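Local coordinates for variable region-containing chitin-binding protein 3 (Branchiostoma floridae, PDB 1XT5) that probably binds and hydrolyses chitin as a whole protein, this piece being its first, immunoglobulin V-type domain, which belongs to an innate immune receptor of amphioxus, at residues G56-Q61 and N88-T93. Residues are numbered along the deposited sequence; the frame is centred on the assembly and turned at random.
Sequences GNYNWQ and NLAAPT
Leu89 lays its CB against one face of the Tyr58 ring, the two side chains extending antiparallel past one another. Displaced toward the rim, Leu89 CB sits 3.9 Å from the centroid of the Tyr58 ring in a CH-pi contact, and lies 3.7 Å from both CE1 and CZ of Tyr58. Further out, the leucine fork reaches the strand backbone: Leu89 CD1 is 3.5 Å from Asn57 C, and Leu89 CD2 is 4.1 Å from Gly56 C. In the V-set sandwich, the contact joins the end of strand 50-58, in one sheet, to the loop between strands 84-86 and 94-96 of the other. That loop makes a type I turn from Asn88 to Ala91, closed by Ala91 N to Asn88 O. The turn presents Ala90 N to Tyr58 OH at 3.1 Å, a bent hydrogen bond (135° at the hydrogen), and the same N-H is weakly bonded to Asn88 OD1. The Asn88 CG is anti to its backbone N (chi1 -177°), which puts it beside the carbonyl carbon, on the side where the chain runs on to Ala90. Glu69 bridges the two segments, one carboxylate oxygen bonded to Tyr58 OH and the other to Leu89 N.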
loop_
_atom_site.group_PDB
_atom_site.type_symbol
_atom_site.label_atom_id
_atom_site.label_comp_id
_atom_site.label_asym_id
_atom_site.label_seq_id
_atom_site.Cartn_x
_atom_site.Cartn_y
_atom_site.Cartn_z
ATOM N N GLY A 56 7.575 0.034 1.644
ATOM C CA GLY A 56 8.275 -0.993 2.359
ATOM C C GLY A 56 8.614 -2.184 1.514
ATOM O O GLY A 56 8.034 -2.408 0.452
ATOM N N ASN A 57 9.547 -2.990 2.020
ATOM C CA ASN A 57 9.876 -4.239 1.385
ATOM C C ASN A 57 10.564 -5.151 2.407
ATOM O O ASN A 57 11.303 -4.681 3.248
ATOM C CB ASN A 57 10.821 -4.091 0.173
ATOM C CG ASN A 57 12.118 -3.375 0.445
ATOM O OD1 ASN A 57 12.244 -2.168 0.396
ATOM N ND2 ASN A 57 13.165 -4.162 0.753
ATOM N N TYR A 58 10.337 -6.448 2.287
ATOM C CA TYR A 58 11.165 -7.389 3.035
ATOM C C TYR A 58 12.614 -7.284 2.545
ATOM O O TYR A 58 12.849 -7.035 1.360
ATOM C CB TYR A 58 10.694 -8.823 2.790
ATOM C CG TYR A 58 9.348 -9.128 3.397
ATOM C CD1 TYR A 58 8.254 -9.426 2.604
ATOM C CD2 TYR A 58 9.146 -9.130 4.760
ATOM C CE1 TYR A 58 7.026 -9.730 3.134
ATOM C CE2 TYR A 58 7.902 -9.420 5.304
ATOM C CZ TYR A 58 6.846 -9.701 4.498
ATOM O OH TYR A 58 5.602 -9.967 5.019
ATOM N N ASN A 59 13.538 -7.500 3.427
ATOM C CA ASN A 59 14.938 -7.565 3.054
ATOM C C ASN A 59 15.249 -8.985 2.623
ATOM O O ASN A 59 14.678 -9.971 3.064
ATOM C CB ASN A 59 15.819 -7.138 4.212
ATOM C CG ASN A 59 15.652 -5.633 4.474
ATOM O OD1 ASN A 59 15.419 -4.862 3.552
ATOM N ND2 ASN A 59 15.830 -5.257 5.742
ATOM N N TRP A 60 16.254 -9.071 1.769
ATOM C CA TRP A 60 16.718 -10.329 1.210
ATOM C C TRP A 60 17.369 -11.126 2.323
ATOM O O TRP A 60 18.096 -10.531 3.106
ATOM C CB TRP A 60 17.754 -9.996 0.126
ATOM C CG TRP A 60 18.382 -11.169 -0.484
ATOM C CD1 TRP A 60 17.860 -11.986 -1.436
ATOM C CD2 TRP A 60 19.687 -11.680 -0.170
ATOM N NE1 TRP A 60 18.754 -12.989 -1.752
ATOM C CE2 TRP A 60 19.889 -12.808 -0.979
ATOM C CE3 TRP A 60 20.644 -11.207 0.751
ATOM C CZ2 TRP A 60 21.081 -13.507 -0.887
ATOM C CZ3 TRP A 60 21.833 -11.902 0.841
ATOM C CH2 TRP A 60 21.984 -13.001 0.026
ATOM N N GLN A 61 17.041 -12.396 2.311
ATOM C CA GLN A 61 17.460 -13.394 3.296
ATOM C C GLN A 61 18.436 -14.368 2.646
ATOM O O GLN A 61 19.370 -14.797 3.318
ATOM C CB GLN A 61 16.260 -14.101 3.902
ATOM C CG GLN A 61 16.134 -14.111 5.420
ATOM C CD GLN A 61 15.785 -12.818 6.117
ATOM O OE1 GLN A 61 15.820 -12.707 7.364
ATOM N NE2 GLN A 61 15.417 -11.707 5.473
ATOM N N ASN A 88 1.848 -6.335 7.642
ATOM C CA ASN A 88 2.262 -7.553 6.935
ATOM C C ASN A 88 2.516 -7.196 5.485
ATOM O O ASN A 88 1.580 -6.997 4.717
ATOM C CB ASN A 88 1.155 -8.608 7.037
ATOM C CG ASN A 88 1.539 -9.914 6.386
ATOM O OD1 ASN A 88 2.430 -10.065 5.673
ATOM N ND2 ASN A 88 0.679 -10.932 6.548
ATOM N N LEU A 89 3.806 -7.106 5.084
ATOM C CA LEU A 89 4.074 -6.694 3.723
ATOM C C LEU A 89 3.604 -7.674 2.694
ATOM O O LEU A 89 3.377 -7.296 1.527
ATOM C CB LEU A 89 5.577 -6.405 3.561
ATOM C CG LEU A 89 6.100 -5.169 4.259
ATOM C CD1 LEU A 89 7.608 -5.165 4.290
ATOM C CD2 LEU A 89 5.586 -3.893 3.624
ATOM N N ALA A 90 3.434 -8.937 3.048
ATOM C CA ALA A 90 2.907 -9.949 2.141
ATOM C C ALA A 90 1.401 -9.819 1.968
ATOM O O ALA A 90 0.865 -10.457 1.023
ATOM C CB ALA A 90 3.221 -11.363 2.636
ATOM N N ALA A 91 0.715 -9.046 2.768
ATOM C CA ALA A 91 -0.750 -8.851 2.730
ATOM C C ALA A 91 -0.963 -7.397 3.152
ATOM O O ALA A 91 -1.367 -7.099 4.278
ATOM C CB ALA A 91 -1.446 -9.829 3.660
ATOM N N PRO A 92 -0.555 -6.443 2.291
ATOM C CA PRO A 92 -0.181 -5.101 2.720
ATOM C C PRO A 92 -1.305 -4.109 2.949
ATOM O O PRO A 92 -1.192 -2.908 2.618
ATOM C CB PRO A 92 0.766 -4.654 1.592
ATOM C CG PRO A 92 0.185 -5.332 0.368
ATOM C CD PRO A 92 -0.184 -6.695 0.880
ATOM N N THR A 93 -2.340 -4.513 3.669
ATOM C CA THR A 93 -3.328 -3.602 4.198
ATOM C C THR A 93 -2.672 -2.471 4.952
ATOM O O THR A 93 -1.780 -2.690 5.787
ATOM C CB THR A 93 -4.251 -4.391 5.134
ATOM O OG1 THR A 93 -4.903 -5.349 4.330
ATOM C CG2 THR A 93 -5.205 -3.522 5.927
#